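Local atomic coordinates of arylamine n-acetyltransferase NAT (Mycobacterium tuberculosis, PDB entry 4BGF), a protein that catalyses the transfer of an acetyl group from acetyl-coenzyme A to the nitrogen of arylamines. Residues A[90-95]-A[182-187]; A[163-168]-A[175-180]. All coordinates share one frame; numbering follows the deposited sequence.

Overall arrangement
Both contacts are built on the large antiparallel sheet, with their centres about 14 Å apart. Contact 2 pairs strands 162-168 and 173-179 of a beta hairpin, and contact 1 is where the chain, having left strand 173-179, turns past strand 87-95 into helix 186-198. Because 87-95 and 173-179 are neighbouring strands, the two contacts meet directly: Arg94 N lies 2.9 Å from Glu178 O, a probable hydrogen bond, and Ala92 O packs against Phe179 CB. Cys70, His110 and Asp127 are arranged as a charge relay, consistent with the catalytic triad of this family. Tyr177 of contact 2 touches this group, whereas Ala92 of contact 1 lies near it without touching.

Contact 1 (A[90-95]-A[182-187]); sequences RFAARV and QTRPQI
Strand 87-95 is crossed at Arg90, Phe91 and Ala92 by Gln182 to Arg184, the loop that leads into helix 186-198, with Pro185 as N-cap residue. One direct hydrogen bond fixes the crossing: Arg184 N donates to Arg90 O over 2.8 Å. A water supplies a second, bridging link. It accepts from Ala92 N and from Arg184 NE, and donates to Gln182 O at 2.7 Å, so a strand amide, a loop carbonyl and a guanidinium share one molecule.

The touching parts run 107° apart, so the loop crosses the strand instead of extending the sheet, in which strands 110-116 and 173-179 flank 87-95. Arg184 has CG anti to its carbonyl carbon (chi1 -53°), which puts CG against Ala92, 3.8 Å from its CB. A bend at chi2 then turns CD, and NE follows to the water. Gln182 CB stands 3.9 Å above the centre of one face of the Arg184 guanidinium. Gln182 O also approaches the Phe91 ring at its edge, near the ring plane, 3.7 Å from CD1.

The Arg90 chain, extended from CG to NE, reaches helix 70-83, where NH1 and NH2 bond Asn74 O and Gly75 O and Tyr79 provides a cation-pi partner. Gln186 crosses this chain with its amide plane 87° from the guanidinium; its NE2 and Arg90 NE are both donors, so their closeness is contact without a hydrogen bond.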
loop_
_atom_site.group_PDB
_atom_site.type_symbol
_atom_site.label_atom_id
_atom_site.label_comp_id
_atom_site.label_asym_id
_atom_site.label_seq_id
_atom_site.Cartn_x
_atom_site.Cartn_y
_atom_site.Cartn_z
ATOM N N ARG A 90 2.182 14.839 1.233
ATOM C CA ARG A 90 2.277 13.548 1.904
ATOM C C ARG A 90 1.900 13.629 3.394
ATOM O O ARG A 90 2.403 14.494 4.115
ATOM C CB ARG A 90 3.688 13.026 1.744
ATOM C CG ARG A 90 4.021 12.729 0.330
ATOM C CD ARG A 90 5.496 12.621 0.134
ATOM N NE ARG A 90 5.864 12.351 -1.253
ATOM C CZ ARG A 90 5.736 11.180 -1.866
ATOM N NH1 ARG A 90 5.208 10.141 -1.254
ATOM N NH2 ARG A 90 6.129 11.055 -3.104
ATOM N N PHE A 91 1.049 12.690 3.845
ATOM C CA PHE A 91 0.526 12.646 5.220
ATOM C C PHE A 91 1.062 11.449 5.988
ATOM O O PHE A 91 1.408 10.433 5.384
ATOM C CB PHE A 91 -1.010 12.529 5.216
ATOM C CG PHE A 91 -1.714 13.681 4.541
ATOM C CD1 PHE A 91 -1.207 14.984 4.623
ATOM C CD2 PHE A 91 -2.869 13.466 3.814
ATOM C CE1 PHE A 91 -1.850 16.039 4.006
ATOM C CE2 PHE A 91 -3.519 14.512 3.182
ATOM C CZ PHE A 91 -3.001 15.799 3.274
ATOM N N ALA A 92 1.132 11.575 7.318
ATOM C CA ALA A 92 1.505 10.470 8.205
ATOM C C ALA A 92 0.264 9.898 8.883
ATOM O O ALA A 92 -0.702 10.616 9.085
ATOM C CB ALA A 92 2.468 10.945 9.237
ATOM N N ALA A 93 0.282 8.619 9.233
ATOM C CA ALA A 93 -0.872 7.999 9.887
ATOM C C ALA A 93 -0.515 6.875 10.878
ATOM O O ALA A 93 0.503 6.210 10.735
ATOM C CB ALA A 93 -1.803 7.480 8.818
ATOM N N ARG A 94 -1.381 6.646 11.861
ATOM C CA ARG A 94 -1.203 5.561 12.806
ATOM C C ARG A 94 -2.265 4.527 12.523
ATOM O O ARG A 94 -3.448 4.836 12.495
ATOM C CB ARG A 94 -1.335 6.016 14.264
ATOM C CG ARG A 94 -0.554 7.248 14.642
ATOM C CD ARG A 94 -0.853 7.581 16.060
ATOM N NE ARG A 94 -0.316 8.873 16.436
ATOM C CZ ARG A 94 0.939 9.113 16.806
ATOM N NH1 ARG A 94 1.849 8.150 16.863
ATOM N NH2 ARG A 94 1.279 10.355 17.093
ATOM N N VAL A 95 -1.829 3.284 12.356
ATOM C CA VAL A 95 -2.718 2.191 12.013
ATOM C C VAL A 95 -3.348 1.626 13.283
ATOM O O VAL A 95 -2.650 1.082 14.134
ATOM C CB VAL A 95 -1.946 1.086 11.260
ATOM C CG1 VAL A 95 -2.860 -0.049 10.873
ATOM C CG2 VAL A 95 -1.293 1.657 10.035
ATOM N N GLN A 182 -1.422 17.348 8.108
ATOM C CA GLN A 182 -0.177 18.069 8.197
ATOM C C GLN A 182 0.797 17.479 7.204
ATOM O O GLN A 182 1.045 16.286 7.211
ATOM C CB GLN A 182 0.347 17.939 9.598
ATOM C CG GLN A 182 1.613 18.658 9.866
ATOM C CD GLN A 182 1.994 18.553 11.324
ATOM O OE1 GLN A 182 1.196 18.117 12.166
ATOM N NE2 GLN A 182 3.215 18.951 11.638
ATOM N N THR A 183 1.320 18.325 6.334
ATOM C CA THR A 183 2.255 17.913 5.304
ATOM C C THR A 183 3.552 17.417 5.954
ATOM O O THR A 183 4.123 18.130 6.765
ATOM C CB THR A 183 2.538 19.122 4.423
ATOM O OG1 THR A 183 1.299 19.640 3.912
ATOM C CG2 THR A 183 3.445 18.761 3.290
ATOM N N ARG A 184 4.002 16.201 5.642
ATOM C CA ARG A 184 5.196 15.655 6.275
ATOM C C ARG A 184 6.329 15.683 5.292
ATOM O O ARG A 184 6.176 15.210 4.174
ATOM C CB ARG A 184 4.991 14.246 6.764
ATOM C CG ARG A 184 3.784 14.090 7.646
ATOM C CD ARG A 184 3.870 14.868 8.954
ATOM N NE ARG A 184 2.701 14.554 9.768
ATOM C CZ ARG A 184 2.528 14.937 11.031
ATOM N NH1 ARG A 184 3.453 15.680 11.641
ATOM N NH2 ARG A 184 1.424 14.574 11.690
ATOM N N PRO A 185 7.469 16.249 5.702
ATOM C CA PRO A 185 8.630 16.403 4.837
ATOM C C PRO A 185 9.328 15.073 4.633
ATOM O O PRO A 185 9.059 14.169 5.418
ATOM C CB PRO A 185 9.512 17.382 5.598
ATOM C CG PRO A 185 9.167 17.176 7.003
ATOM C CD PRO A 185 7.730 16.759 7.056
ATOM N N GLN A 186 10.179 14.942 3.618
ATOM C CA GLN A 186 10.732 13.646 3.285
ATOM C C GLN A 186 11.486 13.058 4.482
ATOM O O GLN A 186 11.453 11.853 4.723
ATOM C CB GLN A 186 11.651 13.757 2.067
ATOM C CG GLN A 186 10.918 13.952 0.777
ATOM C CD GLN A 186 10.076 12.746 0.466
ATOM O OE1 GLN A 186 10.557 11.632 0.584
ATOM N NE2 GLN A 186 8.804 12.952 0.120
ATOM N N ILE A 187 12.132 13.919 5.246
ATOM C CA ILE A 187 13.011 13.449 6.282
ATOM C C ILE A 187 12.196 12.688 7.335
ATOM O O ILE A 187 12.613 11.628 7.788
ATOM C CB ILE A 187 13.913 14.570 6.834
ATOM C CG1 ILE A 187 14.792 14.080 7.972
ATOM C CG2 ILE A 187 13.117 15.738 7.321
ATOM C CD1 ILE A 187 15.779 13.064 7.580
HETATM O O HOH W 1 0.087 14.123 8.502
#

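Contact 2 (A[163-168]-A[175-180]); sequences FVLQAM and TLYEFT
The Leu165 and Tyr177 side chains run next to each other in the same sense on one face of the hairpin formed by strands 162-168 and 173-179. Leu165 CB sits over one face of the phenol, 4.1 Å from the ring centroid and 26° off its normal, a CH-pi contact offset toward the rim. The first torsion of the leucine sets CG anti to the backbone N. Its CD2 reaches the hydroxyl end of the ring, 3.4 Å from Tyr177 OH. CD2 also meets Leu176 CD1 at 3.8 Å, and that same leucine methyl, Leu176 CD1, touches Ala167 CB. Farther along this face, Phe163 CB rests against CE1 and CZ of Phe179.

The backbones position these groups. Phe163 and Phe179 form an antiparallel hydrogen-bonded pair: Phe163 N donates to Phe179 O at 3.1 Å, and Phe179 N returns a bond to Phe163 O. Next, Leu165 N donates to Tyr177 O, but Leu165 O receives Leu176 N at 2.9 Å. Two residues, Leu176 and Tyr177, thus stand opposite Leu165, a beta bulge consistent with the helix-like backbone of Leu176 (phi/psi -89°/-55°), after which Gln166 pairs with Thr175.

On the other face, Val164 CG1 packs on Glu178 CB at 3.7 Å, and Gln166 NE2 bonds Thr175 OG1 over 3.0 Å, with the hydroxyl oxygen in the amide plane. Arg155 of strand 154-159 holds Gln166 OE1, so both polar atoms of the amide are bonded, which favours this rotation.

Beyond this shell, Tyr177 touches His110 and Asp127 of the probable catalytic triad, and Phe130 meets it edge-to-face. The leucine against the phenol and the aromatic rings of His110 and Phe130 probably help to hold its ring beside the likely triad.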
loop_
_atom_site.group_PDB
_atom_site.type_symbol
_atom_site.label_atom_id
_atom_site.label_comp_id
_atom_site.label_asym_id
_atom_site.label_seq_id
_atom_site.Cartn_x
_atom_site.Cartn_y
_atom_site.Cartn_z
ATOM N N PHE A 163 -8.784 13.073 11.338
ATOM C CA PHE A 163 -9.841 12.308 10.707
ATOM C C PHE A 163 -9.494 10.815 10.881
ATOM O O PHE A 163 -8.379 10.463 11.296
ATOM C CB PHE A 163 -9.964 12.701 9.216
ATOM C CG PHE A 163 -10.169 14.177 8.987
ATOM C CD1 PHE A 163 -11.448 14.714 8.958
ATOM C CD2 PHE A 163 -9.088 15.032 8.817
ATOM C CE1 PHE A 163 -11.649 16.081 8.766
ATOM C CE2 PHE A 163 -9.289 16.401 8.623
ATOM C CZ PHE A 163 -10.575 16.923 8.600
ATOM N N VAL A 164 -10.456 9.937 10.626
ATOM C CA VAL A 164 -10.165 8.505 10.576
ATOM C C VAL A 164 -10.749 7.959 9.307
ATOM O O VAL A 164 -11.847 8.338 8.899
ATOM C CB VAL A 164 -10.696 7.681 11.813
ATOM C CG1 VAL A 164 -9.969 8.054 13.065
ATOM C CG2 VAL A 164 -12.142 7.876 12.022
ATOM N N LEU A 165 -10.002 7.056 8.693
ATOM C CA LEU A 165 -10.456 6.378 7.501
ATOM C C LEU A 165 -11.104 5.038 7.847
ATOM O O LEU A 165 -10.463 4.200 8.453
ATOM C CB LEU A 165 -9.302 6.156 6.520
ATOM C CG LEU A 165 -9.858 5.568 5.224
ATOM C CD1 LEU A 165 -10.297 6.675 4.305
ATOM C CD2 LEU A 165 -8.854 4.743 4.574
ATOM N N GLN A 166 -12.350 4.861 7.395
ATOM C CA GLN A 166 -13.158 3.653 7.608
ATOM C C GLN A 166 -13.509 2.929 6.321
ATOM O O GLN A 166 -13.746 3.561 5.307
ATOM C CB GLN A 166 -14.444 3.998 8.368
ATOM C CG GLN A 166 -14.159 4.325 9.824
ATOM C CD GLN A 166 -15.364 4.640 10.658
ATOM O OE1 GLN A 166 -16.346 5.183 10.170
ATOM N NE2 GLN A 166 -15.282 4.323 11.945
ATOM N N ALA A 167 -13.509 1.599 6.381
ATOM C CA ALA A 167 -14.010 0.731 5.304
ATOM C C ALA A 167 -15.196 -0.115 5.767
ATOM O O ALA A 167 -15.208 -0.603 6.899
ATOM C CB ALA A 167 -12.933 -0.176 4.820
ATOM N N MET A 168 -16.175 -0.289 4.879
ATOM C CA MET A 168 -17.336 -1.124 5.141
ATOM C C MET A 168 -16.963 -2.556 4.810
ATOM O O MET A 168 -16.970 -2.939 3.656
ATOM C CB MET A 168 -18.492 -0.655 4.266
ATOM C CG MET A 168 -19.744 -1.504 4.315
ATOM S SD MET A 168 -20.289 -1.856 5.982
ATOM C CE MET A 168 -20.850 -0.277 6.581
ATOM N N THR A 175 -12.347 0.601 11.253
ATOM C CA THR A 175 -11.412 1.724 11.268
ATOM C C THR A 175 -10.004 1.263 10.903
ATOM O O THR A 175 -9.430 0.388 11.533
ATOM C CB THR A 175 -11.425 2.453 12.632
ATOM O OG1 THR A 175 -12.734 2.995 12.888
ATOM C CG2 THR A 175 -10.435 3.579 12.632
ATOM N N LEU A 176 -9.468 1.839 9.846
ATOM C CA LEU A 176 -8.181 1.400 9.329
ATOM C C LEU A 176 -7.027 2.140 9.994
ATOM O O LEU A 176 -6.134 1.526 10.577
ATOM C CB LEU A 176 -8.162 1.579 7.820
ATOM C CG LEU A 176 -9.386 0.923 7.182
ATOM C CD1 LEU A 176 -9.368 1.166 5.697
ATOM C CD2 LEU A 176 -9.463 -0.583 7.478
ATOM N N TYR A 177 -7.088 3.461 9.925
ATOM C CA TYR A 177 -6.061 4.306 10.485
ATOM C C TYR A 177 -6.546 5.713 10.773
ATOM O O TYR A 177 -7.627 6.121 10.350
ATOM C CB TYR A 177 -4.854 4.344 9.558
ATOM C CG TYR A 177 -5.120 4.812 8.138
ATOM C CD1 TYR A 177 -5.393 6.137 7.852
ATOM C CD2 TYR A 177 -5.050 3.931 7.095
ATOM C CE1 TYR A 177 -5.611 6.552 6.589
ATOM C CE2 TYR A 177 -5.266 4.343 5.822
ATOM C CZ TYR A 177 -5.537 5.657 5.575
ATOM O OH TYR A 177 -5.731 6.060 4.280
ATOM N N GLU A 178 -5.732 6.443 11.520
ATOM C CA GLU A 178 -6.028 7.817 11.887
ATOM C C GLU A 178 -4.869 8.739 11.448
ATOM O O GLU A 178 -3.705 8.357 11.512
ATOM C CB GLU A 178 -6.296 7.913 13.396
ATOM C CG GLU A 178 -5.160 7.406 14.262
ATOM C CD GLU A 178 -5.581 7.118 15.687
ATOM O OE1 GLU A 178 -6.683 7.550 16.078
ATOM O OE2 GLU A 178 -4.805 6.465 16.415
ATOM N N PHE A 179 -5.209 9.942 10.981
ATOM C CA PHE A 179 -4.224 10.864 10.424
ATOM C C PHE A 179 -4.613 12.325 10.589
ATOM O O PHE A 179 -5.768 12.644 10.867
ATOM C CB PHE A 179 -3.985 10.562 8.949
ATOM C CG PHE A 179 -5.176 10.833 8.066
ATOM C CD1 PHE A 179 -6.252 9.956 8.044
ATOM C CD2 PHE A 179 -5.219 11.959 7.253
ATOM C CE1 PHE A 179 -7.336 10.190 7.242
ATOM C CE2 PHE A 179 -6.322 12.195 6.442
ATOM C CZ PHE A 179 -7.371 11.303 6.432
ATOM N N THR A 180 -3.625 13.204 10.437
ATOM C CA THR A 180 -3.883 14.632 10.274
ATOM C C THR A 180 -3.431 15.034 8.899
ATOM O O THR A 180 -2.676 14.319 8.267
ATOM C CB THR A 180 -3.144 15.510 11.301
ATOM O OG1 THR A 180 -1.743 15.505 11.028
ATOM C CG2 THR A 180 -3.389 15.013 12.718
#